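Local coordinates for ribonuclease P protein component 3 (Thermococcus kodakarensis KOD1, PDB 3WYZ) that probably serves as a protein subunit of ribonuclease P, the RNA-based enzyme that cleaves precursor tRNAs to generate their mature 5' ends, at residues Gln92-Met96 with Phe115-Gly121; Asp108-Trp114 with Val135-Ser140. All coordinates share one frame; numbering follows the deposited sequence.

Interaction 1. Residues Gln92-Met96 with Phe115-Gly121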
loop_
_atom_site.group_PDB
_atom_site.type_symbol
_atom_site.label_atom_id
_atom_site.label_comp_id
_atom_site.label_asym_id
_atom_site.label_seq_id
_atom_site.Cartn_x
_atom_site.Cartn_y
_atom_site.Cartn_z
ATOM N N GLN A 92 -1.136 -7.693 1.040
ATOM C CA GLN A 92 -2.499 -7.483 0.584
ATOM C C GLN A 92 -3.467 -7.759 1.731
ATOM O O GLN A 92 -3.463 -8.854 2.299
ATOM C CB GLN A 92 -2.800 -8.424 -0.585
ATOM C CG GLN A 92 -4.194 -8.314 -1.188
ATOM C CD GLN A 92 -4.261 -7.308 -2.319
ATOM O OE1 GLN A 92 -4.245 -6.101 -2.084
ATOM N NE2 GLN A 92 -4.334 -7.800 -3.553
ATOM N N GLY A 93 -4.287 -6.761 2.061
ATOM C CA GLY A 93 -5.312 -6.902 3.083
ATOM C C GLY A 93 -6.535 -7.636 2.567
ATOM O O GLY A 93 -6.651 -7.885 1.373
ATOM N N GLY A 94 -7.448 -7.980 3.471
ATOM C CA GLY A 94 -8.686 -8.661 3.103
ATOM C C GLY A 94 -9.063 -9.805 4.024
ATOM O O GLY A 94 -10.249 -10.032 4.287
ATOM N N ASP A 95 -8.059 -10.547 4.485
ATOM C CA ASP A 95 -8.262 -11.606 5.463
ATOM C C ASP A 95 -7.854 -11.060 6.826
ATOM O O ASP A 95 -6.823 -10.396 6.951
ATOM C CB ASP A 95 -7.434 -12.840 5.086
ATOM C CG ASP A 95 -7.671 -14.035 6.013
ATOM O OD1 ASP A 95 -8.623 -14.025 6.824
ATOM O OD2 ASP A 95 -6.895 -15.005 5.920
ATOM N N MET A 96 -8.668 -11.332 7.842
ATOM C CA MET A 96 -8.440 -10.771 9.168
ATOM C C MET A 96 -7.205 -11.335 9.864
ATOM O O MET A 96 -6.516 -10.606 10.587
ATOM C CB MET A 96 -9.677 -10.950 10.048
ATOM C CG MET A 96 -10.713 -9.855 9.862
ATOM S SD MET A 96 -10.088 -8.209 10.269
ATOM C CE MET A 96 -11.576 -7.464 10.935
ATOM N N PHE A 115 -10.132 -4.970 1.463
ATOM C CA PHE A 115 -10.197 -5.579 0.130
ATOM C C PHE A 115 -10.982 -6.895 0.110
ATOM O O PHE A 115 -10.603 -7.862 0.755
ATOM C CB PHE A 115 -8.776 -5.800 -0.417
ATOM C CG PHE A 115 -8.735 -6.344 -1.818
ATOM C CD1 PHE A 115 -9.094 -5.550 -2.894
ATOM C CD2 PHE A 115 -8.330 -7.651 -2.060
ATOM C CE1 PHE A 115 -9.055 -6.050 -4.192
ATOM C CE2 PHE A 115 -8.284 -8.155 -3.357
ATOM C CZ PHE A 115 -8.650 -7.353 -4.424
ATOM N N GLY A 116 -12.083 -6.909 -0.632
ATOM C CA GLY A 116 -12.912 -8.108 -0.776
ATOM C C GLY A 116 -13.717 -8.455 0.464
ATOM O O GLY A 116 -13.943 -9.628 0.745
ATOM N N ARG A 117 -14.159 -7.437 1.199
ATOM C CA ARG A 117 -14.914 -7.638 2.437
ATOM C C ARG A 117 -16.200 -6.825 2.445
ATOM O O ARG A 117 -16.426 -5.976 1.574
ATOM C CB ARG A 117 -14.076 -7.226 3.651
ATOM C CG ARG A 117 -12.745 -7.943 3.799
ATOM C CD ARG A 117 -12.015 -7.456 5.046
ATOM N NE ARG A 117 -12.745 -7.767 6.274
ATOM C CZ ARG A 117 -12.803 -8.972 6.837
ATOM N NH1 ARG A 117 -12.170 -10.012 6.306
ATOM N NH2 ARG A 117 -13.498 -9.138 7.950
ATOM N N LYS A 118 -17.031 -7.091 3.449
ATOM C CA LYS A 118 -18.225 -6.288 3.712
ATOM C C LYS A 118 -18.037 -5.450 4.975
ATOM O O LYS A 118 -19.008 -5.037 5.593
ATOM C CB LYS A 118 -19.467 -7.182 3.825
ATOM C CG LYS A 118 -19.893 -7.817 2.508
ATOM C CD LYS A 118 -19.286 -9.198 2.311
ATOM C CE LYS A 118 -20.074 -10.282 3.040
ATOM N NZ LYS A 118 -21.409 -10.550 2.426
ATOM N N ASP A 119 -16.779 -5.186 5.330
ATOM C CA ASP A 119 -16.433 -4.355 6.485
ATOM C C ASP A 119 -14.987 -3.828 6.343
ATOM O O ASP A 119 -14.232 -4.313 5.496
ATOM C CB ASP A 119 -16.606 -5.151 7.791
ATOM C CG ASP A 119 -15.648 -6.329 7.898
ATOM O OD1 ASP A 119 -14.425 -6.115 8.088
ATOM O OD2 ASP A 119 -16.125 -7.480 7.815
ATOM N N PRO A 120 -14.600 -2.833 7.168
ATOM C CA PRO A 120 -13.271 -2.206 7.041
ATOM C C PRO A 120 -12.072 -3.141 7.175
ATOM O O PRO A 120 -11.026 -2.882 6.580
ATOM C CB PRO A 120 -13.255 -1.189 8.185
ATOM C CG PRO A 120 -14.677 -0.883 8.439
ATOM C CD PRO A 120 -15.440 -2.139 8.164
ATOM N N GLY A 121 -12.216 -4.206 7.955
ATOM C CA GLY A 121 -11.105 -5.116 8.221
ATOM C C GLY A 121 -10.055 -4.452 9.087
ATOM O O GLY A 121 -8.877 -4.802 9.046
HETATM O O HOH W 1 -11.183 -12.896 7.647
#
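R117 reaches across to the backbone of G94, and its NH1 donates to G94 O at 2.8 Å. The bond is fairly straight (160° at the hydrogen) and runs in the guanidinium plane, although NH1 stands tilted from the plane of the G94 carbonyl. The M96 and R117 side chains cross at about a right angle, with M96 CG over one guanidinium face, 3.5 Å from R117 NH2, and M96 SD above that plane toward the rim. Bends at chi2 and chi3 carry the methyl onward to G121, where M96 CE packs 3.6 Å from G121 CA. A water accepts from M96 N and, weakly, from R117 NH1. Backbones meet closely at the other end, where G94 CA approaches F115 O to 3.1 Å; a CB on G94 would collide with that oxygen. F115 CB lies 3.5 Å from G93 O, and the ring, swung with CG anti to the backbone N (chi1 -176°), presents its edge to that oxygen and brings CE2 within 4.0 Å of Q92 NE2. At the guanidinium edge, in its plane, D119 OD1 accepts from both R117 NE (3.0 Å, a salt bridge) and NH2, a side-on grip that limits rotation of the group. Shortening R117 to an alanine is likely to leave G94 O without this donor and D119 without its countercharge, and to strip the cover from M96 CG. N99, from the helix that begins at M96, binds both G94 N and G121 O, tying the two loops together. These loops follow strands 88-92 and 109-111 of the TIM-barrel-like fold and lead into helices 96-104 and 124-133, with D95 at the N-cap of the first, while P120 rests on helix 149-168.

Interaction 2. Residues Asp108-Trp114 with Val135-Ser140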
loop_
_atom_site.group_PDB
_atom_site.type_symbol
_atom_site.label_atom_id
_atom_site.label_comp_id
_atom_site.label_asym_id
_atom_site.label_seq_id
_atom_site.Cartn_x
_atom_site.Cartn_y
_atom_site.Cartn_z
ATOM N N ASP A 108 6.177 -3.176 6.223
ATOM C CA ASP A 108 6.215 -1.769 5.792
ATOM C C ASP A 108 4.810 -1.197 5.618
ATOM O O ASP A 108 4.534 -0.081 6.049
ATOM C CB ASP A 108 7.008 -1.611 4.488
ATOM C CG ASP A 108 8.498 -1.878 4.671
ATOM O OD1 ASP A 108 9.147 -1.118 5.426
ATOM O OD2 ASP A 108 9.019 -2.848 4.069
ATOM N N ALA A 109 3.923 -1.953 4.979
ATOM C CA ALA A 109 2.560 -1.477 4.763
ATOM C C ALA A 109 1.554 -2.599 4.593
ATOM O O ALA A 109 1.865 -3.645 4.026
ATOM C CB ALA A 109 2.508 -0.561 3.552
ATOM N N LEU A 110 0.345 -2.352 5.091
ATOM C CA LEU A 110 -0.811 -3.188 4.829
ATOM C C LEU A 110 -1.675 -2.458 3.811
ATOM O O LEU A 110 -2.169 -1.366 4.088
ATOM C CB LEU A 110 -1.604 -3.422 6.115
ATOM C CG LEU A 110 -2.851 -4.304 6.022
ATOM C CD1 LEU A 110 -2.473 -5.711 5.593
ATOM C CD2 LEU A 110 -3.599 -4.323 7.351
ATOM N N ILE A 111 -1.839 -3.060 2.637
ATOM C CA ILE A 111 -2.572 -2.440 1.545
ATOM C C ILE A 111 -4.027 -2.884 1.581
ATOM O O ILE A 111 -4.310 -4.083 1.512
ATOM C CB ILE A 111 -1.974 -2.817 0.171
ATOM C CG1 ILE A 111 -0.464 -2.554 0.124
ATOM C CG2 ILE A 111 -2.672 -2.053 -0.947
ATOM C CD1 ILE A 111 -0.048 -1.118 0.391
ATOM N N SER A 112 -4.935 -1.912 1.703
ATOM C CA SER A 112 -6.380 -2.144 1.612
ATOM C C SER A 112 -6.881 -3.298 2.491
ATOM O O SER A 112 -7.201 -4.364 1.979
ATOM C CB SER A 112 -6.773 -2.406 0.156
ATOM O OG SER A 112 -6.504 -1.279 -0.649
ATOM N N PRO A 113 -6.959 -3.082 3.816
ATOM C CA PRO A 113 -7.443 -4.132 4.723
ATOM C C PRO A 113 -8.891 -4.543 4.465
ATOM O O PRO A 113 -9.291 -5.646 4.840
ATOM C CB PRO A 113 -7.297 -3.498 6.119
ATOM C CG PRO A 113 -7.168 -2.027 5.877
ATOM C CD PRO A 113 -6.508 -1.886 4.544
ATOM N N TRP A 114 -9.653 -3.652 3.831
ATOM C CA TRP A 114 -11.051 -3.891 3.461
ATOM C C TRP A 114 -11.215 -4.761 2.209
ATOM O O TRP A 114 -12.318 -5.218 1.915
ATOM C CB TRP A 114 -11.773 -2.548 3.221
ATOM C CG TRP A 114 -11.075 -1.687 2.210
ATOM C CD1 TRP A 114 -11.193 -1.746 0.848
ATOM C CD2 TRP A 114 -10.116 -0.656 2.483
ATOM N NE1 TRP A 114 -10.371 -0.815 0.261
ATOM C CE2 TRP A 114 -9.694 -0.137 1.241
ATOM C CE3 TRP A 114 -9.576 -0.122 3.659
ATOM C CZ2 TRP A 114 -8.759 0.890 1.142
ATOM C CZ3 TRP A 114 -8.639 0.898 3.559
ATOM C CH2 TRP A 114 -8.240 1.392 2.309
ATOM N N VAL A 135 3.459 0.328 11.303
ATOM C CA VAL A 135 3.012 -0.248 10.033
ATOM C C VAL A 135 2.051 0.706 9.322
ATOM O O VAL A 135 1.026 1.082 9.884
ATOM C CB VAL A 135 2.313 -1.603 10.253
ATOM C CG1 VAL A 135 1.829 -2.186 8.928
ATOM C CG2 VAL A 135 3.257 -2.578 10.949
ATOM N N ALA A 136 2.386 1.088 8.089
ATOM C CA ALA A 136 1.577 2.032 7.320
ATOM C C ALA A 136 0.345 1.366 6.722
ATOM O O ALA A 136 0.345 0.170 6.431
ATOM C CB ALA A 136 2.406 2.666 6.214
ATOM N N ILE A 137 -0.706 2.156 6.534
ATOM C CA ILE A 137 -1.899 1.692 5.825
ATOM C C ILE A 137 -1.922 2.274 4.425
ATOM O O ILE A 137 -1.864 3.488 4.266
ATOM C CB ILE A 137 -3.193 2.082 6.562
ATOM C CG1 ILE A 137 -3.203 1.480 7.969
ATOM C CG2 ILE A 137 -4.424 1.613 5.789
ATOM C CD1 ILE A 137 -3.243 -0.039 8.013
ATOM N N GLY A 138 -2.026 1.393 3.427
ATOM C CA GLY A 138 -2.133 1.788 2.030
ATOM C C GLY A 138 -3.567 1.915 1.549
ATOM O O GLY A 138 -4.295 0.928 1.476
ATOM N N PHE A 139 -3.966 3.136 1.211
ATOM C CA PHE A 139 -5.285 3.403 0.653
ATOM C C PHE A 139 -5.229 3.330 -0.864
ATOM O O PHE A 139 -4.884 4.316 -1.524
ATOM C CB PHE A 139 -5.786 4.786 1.087
ATOM C CG PHE A 139 -6.128 4.872 2.540
ATOM C CD1 PHE A 139 -5.167 5.206 3.466
ATOM C CD2 PHE A 139 -7.415 4.619 2.975
ATOM C CE1 PHE A 139 -5.478 5.285 4.809
ATOM C CE2 PHE A 139 -7.738 4.692 4.316
ATOM C CZ PHE A 139 -6.769 5.027 5.235
ATOM N N SER A 140 -5.566 2.158 -1.408
ATOM C CA SER A 140 -5.494 1.919 -2.848
ATOM C C SER A 140 -6.722 2.488 -3.545
ATOM O O SER A 140 -7.838 2.312 -3.082
ATOM C CB SER A 140 -5.373 0.419 -3.145
ATOM O OG SER A 140 -6.587 -0.260 -2.850
#
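W114 and F139 meet with their side chains crossing at about a right angle, CH2 of the W114 indole coming 3.4 Å from F139 CD2; the ring planes meet obliquely, 35° apart. S112 CA covers the centre of one indole face. Beside them the hydroxyls of S112 and S140 face each other, OG to OG modelled only 2.4 Å apart, a separation too short to be taken at face value, so the length of any hydrogen bond here is doubtful. Further back, A109 and A136 put their methyls on one face of the sheet, as does I111, whose CD1 packs 3.9 Å from G138 CA, where a side chain would clash. On the other face I137 lies against L110, CD1 to CB 4.2 Å. Four backbone bonds hold the parallel pair in register, the straightest from G138 N to L110 O (2.8 Å, 176°). This pairing belongs to the beta-alpha-beta unit of strand 109-111, helix 124-133 and strand 136-140. Strands 88-92 and 173-176 flank the pair, while helix 96-104 covers L110 and V135, and helix 149-168 covers W114 and I137.

How the interactions relate
Centred about 11 Å apart, the two interactions alternate along the chain: 92-96, 108-114, 115-121, then 135-140. Interaction 2 lies near the centre of the chain, in the parallel sheet of the TIM-barrel-like fold; interaction 1 lies farther out, about 14 Å from that centre, among the loops at the C-terminal ends of the strands. They touch directly: G93 N is 2.7 Å from I111 O, a probable hydrogen bond, and P120 O packs 3.5 Å from W114 CB. Because 108-114 runs straight into 115-121, one continuous segment pairs with strand 136-140 inside the sheet and then, beyond the strand end, meets the loop after strand 88-92. N99 of helix 96-104 binds backbone atoms in both interactions.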